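Local coordinates for penicillin-binding protein 1A (Mycobacterium tuberculosis, PDB 5CXW) that polymerises and cross-links cell-wall peptidoglycan, this piece being its penicillin-sensitive transpeptidase domain, here in complex with penicillin V, at residues E46-K51 against K349-G354; M60-V65 against S345-A350; R157-L162 against Q167-A172; F102-A107 against I112-Q117; M214-A219 against H228-V233. All coordinates share one frame; numbering follows the deposited sequence.

Contact 1 (E46-K51 against K349-G354)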
# COMPACT_ATOMS: atom_id res chain seq x y z
N GLU A 46 -4.21 -8.02 14.40
CA GLU A 46 -3.48 -8.11 15.66
C GLU A 46 -2.90 -9.51 15.90
O GLU A 46 -1.71 -9.65 16.29
CB GLU A 46 -4.34 -7.63 16.84
CG GLU A 46 -4.63 -6.14 16.78
CD GLU A 46 -5.37 -5.56 17.98
OE1 GLU A 46 -5.36 -6.18 19.07
OE2 GLU A 46 -5.95 -4.45 17.89
N LYS A 47 -3.70 -10.52 15.64
CA LYS A 47 -3.25 -11.90 15.73
C LYS A 47 -2.09 -12.23 14.78
O LYS A 47 -1.14 -12.96 15.16
CB LYS A 47 -4.41 -12.85 15.46
CG LYS A 47 -4.01 -14.28 15.63
CD LYS A 47 -5.18 -15.26 15.38
CE LYS A 47 -4.68 -16.71 15.10
NZ LYS A 47 -3.38 -16.92 14.34
N ALA A 48 -2.20 -11.73 13.55
CA ALA A 48 -1.19 -12.01 12.53
C ALA A 48 0.13 -11.36 12.93
O ALA A 48 1.20 -12.01 12.86
CB ALA A 48 -1.62 -11.47 11.21
N VAL A 49 0.07 -10.10 13.36
CA VAL A 49 1.30 -9.41 13.78
C VAL A 49 1.94 -10.15 14.96
O VAL A 49 3.16 -10.38 14.94
CB VAL A 49 1.07 -7.93 14.15
CG1 VAL A 49 2.31 -7.27 14.78
CG2 VAL A 49 0.67 -7.14 12.94
N ALA A 50 1.14 -10.57 15.93
CA ALA A 50 1.66 -11.23 17.12
C ALA A 50 2.33 -12.55 16.72
O ALA A 50 3.48 -12.82 17.10
CB ALA A 50 0.55 -11.44 18.11
N LYS A 51 1.66 -13.30 15.85
CA LYS A 51 2.12 -14.58 15.40
C LYS A 51 3.46 -14.46 14.69
O LYS A 51 4.40 -15.16 15.02
CB LYS A 51 1.09 -15.23 14.47
CG LYS A 51 1.58 -16.48 13.78
CD LYS A 51 0.44 -17.26 13.15
CE LYS A 51 0.99 -18.50 12.51
NZ LYS A 51 -0.11 -19.12 11.72
N LYS A 349 -1.55 -12.00 4.29
CA LYS A 349 -2.42 -13.14 3.98
C LYS A 349 -3.33 -13.48 5.17
O LYS A 349 -4.54 -13.75 5.02
CB LYS A 349 -1.59 -14.37 3.57
CG LYS A 349 -2.43 -15.68 3.59
CD LYS A 349 -1.73 -16.83 2.91
CE LYS A 349 -2.42 -18.13 3.28
NZ LYS A 349 -3.80 -18.23 2.69
N ALA A 350 -2.72 -13.54 6.36
CA ALA A 350 -3.46 -13.91 7.56
C ALA A 350 -4.49 -12.85 7.91
O ALA A 350 -5.64 -13.18 8.28
CB ALA A 350 -2.51 -14.10 8.71
N THR A 351 -4.13 -11.59 7.73
CA THR A 351 -5.08 -10.51 8.01
C THR A 351 -6.24 -10.57 7.02
O THR A 351 -7.42 -10.46 7.40
CB THR A 351 -4.35 -9.16 7.89
OG1 THR A 351 -3.30 -9.07 8.89
CG2 THR A 351 -5.37 -8.00 8.12
N MET A 352 -5.89 -10.74 5.74
CA MET A 352 -6.93 -10.78 4.68
C MET A 352 -7.88 -11.98 4.87
O MET A 352 -9.10 -11.81 4.88
CB MET A 352 -6.33 -10.77 3.29
CG MET A 352 -5.73 -9.39 2.93
SD MET A 352 -6.97 -8.14 2.58
CE MET A 352 -7.38 -8.47 0.86
N ASP A 353 -7.29 -13.14 5.07
CA ASP A 353 -8.06 -14.40 5.24
C ASP A 353 -9.01 -14.24 6.45
O ASP A 353 -10.21 -14.55 6.39
CB ASP A 353 -7.11 -15.59 5.47
CG ASP A 353 -6.43 -16.09 4.18
OD1 ASP A 353 -6.94 -15.78 3.07
OD2 ASP A 353 -5.46 -16.87 4.32
N GLY A 354 -8.46 -13.76 7.56
CA GLY A 354 -9.27 -13.53 8.74
C GLY A 354 -10.38 -12.50 8.59
O GLY A 354 -11.49 -12.69 9.10
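With chi1 at -63°, Thr-351 sets OG1 beside its own backbone N and anti to the carbonyl carbon, and that turn brings the hydroxyl oxygen against the methyl of Ala-48. Ala-48 CB is 3.7 Å from Thr-351 OG1. The same methyl also touches that of Ala-350 obliquely, flank to flank, with 3.7 Å between Ala-48 CB and Ala-350 CB. One alanine methyl therefore sits against two successive residues of the other helix. Because the key side chains are so short, the backbones come close: Ala-48 CA and Ala-350 CA are only 5.8 Å apart.

The Thr-351 hydroxyl is hydrogen-bonded to Ile-347 O, one turn back in helix 343-356; against the Ala-48 methyl its oxygen simply packs. Its CG2, anti to the backbone N, belongs to the part of Thr-351 that packs on strand 60-67, where Val-49 of helix 39-53 also lies. The two helices thus touch each other while covering one face of the central sheet. Further round helix 343-356, Lys-349 NZ and Asp-353 OD2 form a salt bridge of 2.7 Å, using the syn lone pair of the carboxylate. The join is small and without polar bonds, which stay within helix 343-356.

Contact 2 (M60-V65 against S345-A350)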
# COMPACT_ATOMS: atom_id res chain seq x y z
N MET A 60 12.13 -5.35 16.01
CA MET A 60 11.28 -5.46 14.83
C MET A 60 9.93 -4.83 15.08
O MET A 60 9.36 -4.93 16.20
CB MET A 60 11.09 -6.93 14.46
CG MET A 60 10.48 -7.12 13.09
SD MET A 60 10.55 -8.79 12.51
CE MET A 60 12.33 -9.08 12.46
N ARG A 61 9.40 -4.18 14.05
CA ARG A 61 8.09 -3.53 14.12
C ARG A 61 7.29 -3.89 12.90
O ARG A 61 7.84 -4.27 11.84
CB ARG A 61 8.26 -2.02 14.20
CG ARG A 61 9.01 -1.53 15.47
CD ARG A 61 8.09 -1.60 16.66
NE ARG A 61 8.76 -1.09 17.86
CZ ARG A 61 9.61 -1.76 18.61
NH1 ARG A 61 9.96 -3.04 18.32
NH2 ARG A 61 10.15 -1.16 19.67
N ALA A 62 5.97 -3.79 13.04
CA ALA A 62 5.06 -3.95 11.88
C ALA A 62 3.96 -2.91 11.90
O ALA A 62 3.65 -2.32 12.95
CB ALA A 62 4.44 -5.36 11.87
N ALA A 63 3.38 -2.65 10.75
CA ALA A 63 2.18 -1.85 10.65
C ALA A 63 1.24 -2.45 9.61
O ALA A 63 1.73 -2.96 8.57
CB ALA A 63 2.53 -0.43 10.28
N VAL A 64 -0.07 -2.41 9.89
CA VAL A 64 -1.10 -2.98 9.01
C VAL A 64 -2.27 -2.01 8.93
O VAL A 64 -2.77 -1.53 9.96
CB VAL A 64 -1.66 -4.29 9.57
CG1 VAL A 64 -2.64 -4.93 8.60
CG2 VAL A 64 -0.56 -5.29 9.90
N VAL A 65 -2.69 -1.67 7.74
CA VAL A 65 -3.91 -0.88 7.53
C VAL A 65 -4.78 -1.54 6.48
O VAL A 65 -4.27 -1.90 5.40
CB VAL A 65 -3.58 0.55 7.09
CG1 VAL A 65 -4.88 1.36 6.93
CG2 VAL A 65 -2.69 1.21 8.11
N SER A 345 4.13 -10.65 3.83
CA SER A 345 3.13 -11.45 3.10
C SER A 345 2.44 -12.44 4.01
O SER A 345 1.24 -12.65 3.89
CB SER A 345 3.78 -12.13 1.89
OG SER A 345 4.14 -11.22 0.91
N ASP A 346 3.15 -13.01 5.01
CA ASP A 346 2.52 -13.86 6.01
C ASP A 346 1.44 -13.08 6.77
O ASP A 346 0.28 -13.56 6.93
CB ASP A 346 3.56 -14.38 7.03
CG ASP A 346 4.59 -15.31 6.44
OD1 ASP A 346 4.29 -16.11 5.52
OD2 ASP A 346 5.72 -15.29 6.97
N ILE A 347 1.77 -11.84 7.20
CA ILE A 347 0.84 -11.02 7.94
C ILE A 347 -0.34 -10.59 7.05
O ILE A 347 -1.49 -10.61 7.49
CB ILE A 347 1.59 -9.80 8.56
CG1 ILE A 347 2.61 -10.25 9.61
CG2 ILE A 347 0.60 -8.76 9.08
CD1 ILE A 347 3.65 -9.18 10.02
N TRP A 348 -0.03 -10.15 5.86
CA TRP A 348 -1.04 -9.68 4.87
C TRP A 348 -2.06 -10.82 4.62
O TRP A 348 -3.28 -10.63 4.70
CB TRP A 348 -0.35 -9.28 3.57
CG TRP A 348 -1.35 -8.94 2.48
CD1 TRP A 348 -2.02 -7.76 2.33
CD2 TRP A 348 -1.80 -9.80 1.42
NE1 TRP A 348 -2.87 -7.85 1.23
CE2 TRP A 348 -2.74 -9.07 0.65
CE3 TRP A 348 -1.46 -11.09 1.01
CZ2 TRP A 348 -3.37 -9.61 -0.50
CZ3 TRP A 348 -2.12 -11.64 -0.13
CH2 TRP A 348 -3.06 -10.91 -0.85
N LYS A 349 -1.55 -12.00 4.29
CA LYS A 349 -2.42 -13.14 3.98
C LYS A 349 -3.33 -13.48 5.17
O LYS A 349 -4.54 -13.75 5.02
CB LYS A 349 -1.59 -14.37 3.57
CG LYS A 349 -2.43 -15.68 3.59
CD LYS A 349 -1.73 -16.83 2.91
CE LYS A 349 -2.42 -18.13 3.28
NZ LYS A 349 -3.80 -18.23 2.69
N ALA A 350 -2.72 -13.54 6.36
CA ALA A 350 -3.46 -13.91 7.56
C ALA A 350 -4.49 -12.85 7.91
O ALA A 350 -5.64 -13.18 8.28
CB ALA A 350 -2.51 -14.10 8.71
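The extended strand 60-65 passes a turn of helix 345-350 at a distance set by side chains, with the nearest CA atoms, those of Val-64 and Trp-348, 7.9 Å apart. Ile-347 fills the interval almost alone and uses two of its branches. Its CG2, placed anti to the backbone N by chi1 of -65°, meets Val-64, with 3.7 Å from Ile-347 CG2 to Val-64 CG2. The two branched side chains lie at an oblique angle to each other, and methyl meets methyl. From Val-64 it is the methyl beside the backbone N that makes this touch; CG1 packs near Thr-351 CG2, further along the same helix.

The longer branch of Ile-347 is stretched out by chi2 of 165° and carries CD1 along the strand toward Ala-62. That second touch is looser, at 4.3 Å between Ile-347 CD1 and Ala-62 CB. Within 60-65, Ala-62 and Val-64 turn to this helix, whereas the intervening Ala-63 faces the other way and packs, with Val-65, against helix 211-222.

This is the layering of the penicillin-recognising transpeptidase fold: a central antiparallel sheet with helices on both faces, here helix 343-356 on one and helix 211-222 on the other. Val-319 of the adjoining strand 315-323 and Tyr-52 of helix 39-53 also pack on Ile-347. All three touching residues are buried and wholly aliphatic at the interface, so dispersion and exclusion of water account for the adhesion of helix to sheet here, with nothing polar left to satisfy between them.

Contact 3 (R157-L162 against Q167-A172)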
# COMPACT_ATOMS: atom_id res chain seq x y z
N ARG A 157 13.13 1.76 -17.09
CA ARG A 157 12.93 2.07 -18.49
C ARG A 157 11.47 2.47 -18.77
O ARG A 157 11.22 3.33 -19.64
CB ARG A 157 13.32 0.90 -19.41
CG ARG A 157 14.79 0.58 -19.45
CD ARG A 157 15.09 -0.38 -20.59
NE ARG A 157 16.55 -0.55 -20.78
CZ ARG A 157 17.31 -1.42 -20.08
NH1 ARG A 157 16.79 -2.29 -19.25
NH2 ARG A 157 18.64 -1.44 -20.27
N LEU A 158 10.51 1.81 -18.13
CA LEU A 158 9.14 2.18 -18.35
C LEU A 158 8.89 3.64 -17.89
O LEU A 158 8.26 4.43 -18.63
CB LEU A 158 8.20 1.27 -17.63
CG LEU A 158 6.73 1.58 -17.79
CD1 LEU A 158 6.23 1.54 -19.23
CD2 LEU A 158 5.92 0.63 -16.91
N MET A 159 9.38 3.97 -16.71
CA MET A 159 9.25 5.35 -16.21
C MET A 159 9.89 6.34 -17.17
O MET A 159 9.30 7.40 -17.43
CB MET A 159 9.88 5.47 -14.82
CG MET A 159 10.12 6.92 -14.37
SD MET A 159 10.94 6.94 -12.81
CE MET A 159 12.60 6.41 -13.35
N LEU A 160 11.08 6.05 -17.69
CA LEU A 160 11.72 6.97 -18.61
C LEU A 160 10.96 7.16 -19.93
O LEU A 160 11.06 8.24 -20.57
CB LEU A 160 13.16 6.59 -18.83
CG LEU A 160 14.04 6.68 -17.60
CD1 LEU A 160 15.38 6.06 -17.97
CD2 LEU A 160 14.19 8.06 -17.02
N LYS A 161 10.19 6.17 -20.32
CA LYS A 161 9.37 6.24 -21.54
C LYS A 161 8.16 7.15 -21.35
O LYS A 161 7.62 7.70 -22.33
CB LYS A 161 8.87 4.84 -21.84
CG LYS A 161 7.89 4.66 -22.99
CD LYS A 161 8.52 4.89 -24.32
CE LYS A 161 7.50 4.39 -25.36
NZ LYS A 161 8.01 4.73 -26.69
N LEU A 162 7.68 7.29 -20.12
CA LEU A 162 6.53 8.14 -19.89
C LEU A 162 6.76 9.61 -20.22
O LEU A 162 7.82 10.16 -19.90
CB LEU A 162 6.16 8.13 -18.41
CG LEU A 162 5.80 6.78 -17.73
CD1 LEU A 162 5.60 6.99 -16.27
CD2 LEU A 162 4.61 6.19 -18.36
N GLN A 167 7.86 12.52 -12.73
CA GLN A 167 6.70 13.33 -12.37
C GLN A 167 5.40 12.62 -12.71
O GLN A 167 4.39 12.73 -11.98
CB GLN A 167 6.71 14.69 -13.05
CG GLN A 167 5.62 15.66 -12.59
CD GLN A 167 5.80 16.07 -11.14
OE1 GLN A 167 6.78 16.74 -10.76
NE2 GLN A 167 4.88 15.62 -10.29
N ALA A 168 5.38 11.87 -13.79
CA ALA A 168 4.12 11.15 -14.16
C ALA A 168 3.84 10.03 -13.19
O ALA A 168 2.66 9.75 -12.95
CB ALA A 168 4.19 10.57 -15.54
N VAL A 169 4.89 9.43 -12.62
CA VAL A 169 4.69 8.41 -11.58
C VAL A 169 4.12 9.05 -10.31
O VAL A 169 3.13 8.55 -9.71
CB VAL A 169 6.02 7.66 -11.24
CG1 VAL A 169 5.79 6.62 -10.16
CG2 VAL A 169 6.65 7.06 -12.47
N ALA A 170 4.67 10.21 -9.95
CA ALA A 170 4.17 10.95 -8.79
C ALA A 170 2.72 11.38 -9.00
O ALA A 170 1.91 11.30 -8.06
CB ALA A 170 4.99 12.20 -8.55
N ASP A 171 2.41 11.88 -10.18
CA ASP A 171 1.04 12.30 -10.49
C ASP A 171 0.06 11.14 -10.32
O ASP A 171 -1.00 11.30 -9.72
CB ASP A 171 0.94 12.86 -11.92
CG ASP A 171 1.64 14.19 -12.09
OD1 ASP A 171 2.12 14.84 -11.09
OD2 ASP A 171 1.75 14.65 -13.26
N ALA A 172 0.39 10.00 -10.90
CA ALA A 172 -0.46 8.82 -10.74
C ALA A 172 -0.65 8.38 -9.30
O ALA A 172 -1.79 8.03 -8.86
CB ALA A 172 0.09 7.66 -11.57
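Leu-162 and Met-159 meet Val-169 and Ala-168 between two consecutive helices of the transpeptidase domain's helical region, 152-161 and 165-176, joined by a short loop. The packed side centres on the CG2 methyl of Val-169, which chi1 of 180° holds beside the backbone N. Leu-162, the first residue to leave helical geometry, points its CD1 at the second helix and touches both neighbours there: Ala-168 CB is 3.9 Å from Leu-162 CD1. Leu-162 and Met-159 each cross Val-169 at about a right angle. Behind this cluster, Leu-162 also rests on Ala-106 and Ala-107 of helix 100-109.

The outer side is different in character. Leu-160 and Lys-161 are exposed and take no part in the packing, and Gln-167 and Asp-171 pair with each other along the partly exposed flank of the second helix. There Gln-167 NE2 reaches Asp-171 OD1 at 3.0 Å, coming from above the carboxylate plane, 41° out of it.

The CG2 methyl of Val-169 has two neighbours in the first segment, Leu-162 CD1 at 3.9 Å and Met-159 CG at 4.0 Å.

Contact 4 (F102-A107 against I112-Q117)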
# COMPACT_ATOMS: atom_id res chain seq x y z
N PHE A 102 2.30 2.38 -9.41
CA PHE A 102 1.93 3.73 -9.86
C PHE A 102 2.58 4.10 -11.17
O PHE A 102 2.00 4.88 -11.94
CB PHE A 102 2.20 4.77 -8.74
CG PHE A 102 1.50 4.39 -7.49
CD1 PHE A 102 0.12 4.22 -7.49
CD2 PHE A 102 2.19 4.12 -6.33
CE1 PHE A 102 -0.55 3.79 -6.35
CE2 PHE A 102 1.51 3.69 -5.18
CZ PHE A 102 0.13 3.52 -5.20
N ALA A 103 3.77 3.57 -11.44
CA ALA A 103 4.34 3.69 -12.77
C ALA A 103 3.48 2.98 -13.80
O ALA A 103 3.30 3.42 -14.93
CB ALA A 103 5.76 3.21 -12.85
N LEU A 104 2.93 1.84 -13.42
CA LEU A 104 2.05 1.12 -14.35
C LEU A 104 0.74 1.85 -14.60
O LEU A 104 0.28 1.97 -15.75
CB LEU A 104 1.81 -0.27 -13.81
CG LEU A 104 1.01 -1.20 -14.72
CD1 LEU A 104 1.55 -1.36 -16.11
CD2 LEU A 104 0.86 -2.56 -14.08
N VAL A 105 0.18 2.44 -13.54
CA VAL A 105 -0.95 3.33 -13.72
C VAL A 105 -0.63 4.41 -14.73
O VAL A 105 -1.40 4.65 -15.68
CB VAL A 105 -1.44 4.00 -12.40
CG1 VAL A 105 -2.50 5.02 -12.68
CG2 VAL A 105 -2.02 2.96 -11.43
N ALA A 106 0.48 5.10 -14.50
CA ALA A 106 0.86 6.21 -15.37
C ALA A 106 1.01 5.78 -16.84
O ALA A 106 0.59 6.50 -17.75
CB ALA A 106 2.18 6.80 -14.93
N ALA A 107 1.63 4.62 -17.03
CA ALA A 107 1.84 4.09 -18.35
C ALA A 107 0.52 3.83 -19.05
O ALA A 107 0.28 4.21 -20.23
CB ALA A 107 2.66 2.82 -18.27
N ILE A 112 0.10 3.01 -22.95
CA ILE A 112 1.15 2.01 -22.93
C ILE A 112 0.55 0.84 -22.13
O ILE A 112 0.41 0.94 -20.88
CB ILE A 112 2.50 2.52 -22.30
CG1 ILE A 112 3.00 3.75 -23.06
CG2 ILE A 112 3.56 1.42 -22.30
CD1 ILE A 112 4.08 4.52 -22.35
N GLY A 113 0.25 -0.25 -22.82
CA GLY A 113 -0.52 -1.29 -22.18
C GLY A 113 0.30 -2.45 -21.64
O GLY A 113 1.55 -2.46 -21.75
N LEU A 114 -0.42 -3.46 -21.13
CA LEU A 114 0.26 -4.57 -20.42
C LEU A 114 1.21 -5.36 -21.28
O LEU A 114 2.14 -5.95 -20.77
CB LEU A 114 -0.74 -5.48 -19.72
CG LEU A 114 -1.55 -4.88 -18.62
CD1 LEU A 114 -2.40 -5.95 -17.97
CD2 LEU A 114 -0.75 -4.12 -17.57
N GLY A 115 0.99 -5.36 -22.60
CA GLY A 115 1.84 -6.08 -23.52
C GLY A 115 3.04 -5.32 -24.06
O GLY A 115 3.79 -5.89 -24.88
N TYR A 116 3.27 -4.09 -23.60
CA TYR A 116 4.42 -3.29 -23.99
C TYR A 116 5.70 -4.02 -23.57
O TYR A 116 5.89 -4.31 -22.39
CB TYR A 116 4.34 -1.88 -23.38
CG TYR A 116 5.54 -1.04 -23.73
CD1 TYR A 116 5.90 -0.80 -25.04
CD2 TYR A 116 6.33 -0.51 -22.71
CE1 TYR A 116 7.00 -0.00 -25.33
CE2 TYR A 116 7.42 0.33 -22.99
CZ TYR A 116 7.78 0.53 -24.27
OH TYR A 116 8.90 1.33 -24.47
N GLN A 117 6.58 -4.29 -24.53
CA GLN A 117 7.80 -5.08 -24.27
C GLN A 117 8.93 -4.15 -23.90
O GLN A 117 9.21 -3.19 -24.64
CB GLN A 117 8.18 -5.81 -25.55
CG GLN A 117 7.20 -6.87 -25.97
CD GLN A 117 7.34 -8.11 -25.14
OE1 GLN A 117 8.44 -8.47 -24.69
NE2 GLN A 117 6.22 -8.76 -24.85
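The flat group at the centre is the carbonyl of Ala-107, and Ile-112 N approaches it from above its plane, 40° out. The bond from Ile-112 N to Ala-107 O is 3.0 Å long and fairly straight, with 156° at the hydrogen. Ile-112 CB follows close beside it, 3.5 Å from Ala-107 O, and the side chains meet at 4.0 Å between Ala-107 CB and Ile-112 CB. The ring of Phe-102, one end of the helix segment, stacks edge-to-face with Phe-99 instead of joining this contact.

One turn back along the helix, Leu-104 has CG anti to the backbone N (chi1 -175°), and its paired methyls extend toward the loop. Leu-114 crosses it at about a right angle, with CD2 3.9 Å from Leu-104 CD1 and 4.1 Å from Leu-104 CD2. Leu-114 sits in a type I beta turn closed by Tyr-116 N on Gly-113 O at 3.0 Å. Asn-265 and Ala-269 of helix 260-270 cover Leu-114 as well.

Helix 100-109 follows Ser-97, probably the acylated serine, whose side chain is about 11 Å from that of Leu-104. A single backbone bond plus two aliphatic pairs thus hold the returning chain against the helix: the bond occupies a carbonyl near the helix end, and the leucine pair gives the loop a buried apolar foothold at Leu-114.

Contact 5 (M214-A219 against H228-V233)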
# COMPACT_ATOMS: atom_id res chain seq x y z
N MET A 214 -0.63 3.77 1.31
CA MET A 214 -0.54 2.62 0.39
C MET A 214 -1.87 1.80 0.38
O MET A 214 -2.37 1.43 -0.68
CB MET A 214 0.64 1.71 0.73
CG MET A 214 2.00 2.34 0.47
SD MET A 214 2.28 2.76 -1.26
CE MET A 214 2.50 1.14 -1.94
N ALA A 215 -2.46 1.58 1.56
CA ALA A 215 -3.71 0.87 1.63
C ALA A 215 -4.79 1.63 0.88
O ALA A 215 -5.60 1.03 0.12
CB ALA A 215 -4.13 0.63 3.07
N SER A 216 -4.80 2.95 1.07
CA SER A 216 -5.80 3.80 0.42
C SER A 216 -5.63 3.83 -1.08
O SER A 216 -6.62 3.71 -1.85
CB SER A 216 -5.70 5.21 1.01
OG SER A 216 -6.54 6.13 0.34
N ALA A 217 -4.41 4.03 -1.57
CA ALA A 217 -4.17 4.06 -3.00
C ALA A 217 -4.52 2.74 -3.70
O ALA A 217 -5.10 2.73 -4.80
CB ALA A 217 -2.72 4.50 -3.32
N TYR A 218 -4.17 1.64 -3.08
CA TYR A 218 -4.51 0.30 -3.62
C TYR A 218 -6.05 0.07 -3.53
O TYR A 218 -6.66 -0.54 -4.42
CB TYR A 218 -3.75 -0.79 -2.94
CG TYR A 218 -2.35 -1.06 -3.42
CD1 TYR A 218 -1.43 -0.02 -3.64
CD2 TYR A 218 -1.90 -2.37 -3.64
CE1 TYR A 218 -0.12 -0.29 -4.04
CE2 TYR A 218 -0.62 -2.64 -3.98
CZ TYR A 218 0.28 -1.61 -4.18
OH TYR A 218 1.61 -1.86 -4.57
N ALA A 219 -6.71 0.68 -2.51
CA ALA A 219 -8.20 0.65 -2.44
C ALA A 219 -8.81 1.32 -3.69
O ALA A 219 -9.79 0.84 -4.25
CB ALA A 219 -8.69 1.24 -1.14
N HIS A 228 -11.88 7.20 -2.34
CA HIS A 228 -12.59 7.74 -1.17
C HIS A 228 -11.60 8.09 -0.11
O HIS A 228 -10.77 7.27 0.23
CB HIS A 228 -13.62 6.74 -0.59
CG HIS A 228 -14.63 6.21 -1.56
ND1 HIS A 228 -15.87 6.78 -1.75
CD2 HIS A 228 -14.60 5.13 -2.38
CE1 HIS A 228 -16.55 6.07 -2.64
NE2 HIS A 228 -15.80 5.06 -3.03
N PRO A 229 -11.68 9.30 0.48
CA PRO A 229 -10.72 9.65 1.55
C PRO A 229 -10.80 8.66 2.71
O PRO A 229 -11.91 8.27 3.13
CB PRO A 229 -11.17 11.05 2.01
CG PRO A 229 -11.83 11.59 0.80
CD PRO A 229 -12.54 10.46 0.13
N PRO A 230 -9.65 8.20 3.19
CA PRO A 230 -9.71 7.27 4.32
C PRO A 230 -10.28 7.94 5.55
O PRO A 230 -9.99 9.11 5.79
CB PRO A 230 -8.25 6.83 4.55
CG PRO A 230 -7.50 7.32 3.43
CD PRO A 230 -8.30 8.32 2.63
N HIS A 231 -11.05 7.20 6.31
CA HIS A 231 -11.63 7.78 7.54
C HIS A 231 -11.93 6.70 8.52
O HIS A 231 -12.16 5.53 8.16
CB HIS A 231 -12.89 8.57 7.17
CG HIS A 231 -13.95 7.73 6.60
ND1 HIS A 231 -13.92 7.32 5.28
CD2 HIS A 231 -15.04 7.15 7.15
CE1 HIS A 231 -14.98 6.56 5.05
NE2 HIS A 231 -15.68 6.46 6.16
N PHE A 232 -11.93 7.12 9.78
CA PHE A 232 -12.07 6.27 10.94
C PHE A 232 -13.45 6.43 11.65
O PHE A 232 -13.81 5.59 12.44
CB PHE A 232 -10.99 6.62 11.99
CG PHE A 232 -9.59 6.30 11.61
CD1 PHE A 232 -8.87 7.17 10.78
CD2 PHE A 232 -8.97 5.11 12.04
CE1 PHE A 232 -7.56 6.86 10.37
CE2 PHE A 232 -7.66 4.83 11.64
CZ PHE A 232 -6.97 5.71 10.83
N VAL A 233 -14.15 7.51 11.36
CA VAL A 233 -15.40 7.85 12.05
C VAL A 233 -16.57 7.55 11.11
O VAL A 233 -16.67 8.09 10.00
CB VAL A 233 -15.44 9.29 12.48
CG1 VAL A 233 -16.84 9.61 13.02
CG2 VAL A 233 -14.35 9.62 13.53
O HOH W 1 -9.78 4.86 -2.16
O HOH W 2 -9.11 5.13 0.46
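Ser-216 packs on the CG-CD corner of the Pro-230 ring, and its rotamer decides how. With chi1 at 174°, OG lies anti to the backbone N and beside the carbonyl carbon, which brings it to 3.4 Å from Pro-230 CG and 3.6 Å from Pro-230 CD. The serine CB joins in, 3.7 Å from Pro-230 CG. Pro-230 has the C-gamma exo pucker, and it is this ring carbon that makes the closest approach to the serine.

The polar side of Ser-216 is served by water. One bridging water is 2.8 Å from Ser-216 OG and donates to His-228 O at 2.7 Å, spanning a gap too wide for a direct bond. A second water accepts from His-228 N at 3.1 Å and reaches Ser-216 O only weakly. Farther along, His-231, at chi1 of 63°, folds its ring back so that ND1 donates almost straight to Pro-229 O, in the ring plane and in the carbonyl plane.

The segment 228-233 leads from strand 226-227 to strand 233-237, where Phe-232 packs on helix 2-19. Helix 211-222, carrying Ser-216, is held between strand 315-323 of the central sheet and helix 100-109.

Overall arrangement
Entering from the N terminus, the chain reaches helix 39-53 and then strand 60-67, and both wait for helix 343-356 near the far end. Contacts 1 and 2 therefore close two long loops on one helix, share Lys-349 and Ala-350, and touch through Val-49 and Val-64. The other three lie within those loops, one after another without crossing. Contact 4 shuts first, then contact 3; they adjoin in the helical region. Contact 5 follows, its helix touching Phe-102 of contact 4 and Val-65 of contact 2. Helix 211-222 thus bridges the helical region and the central sheet; on the sheet's other face contact 2 joins helix 343-356 to strand 60-67 and contact 1 joins it to helix 39-53.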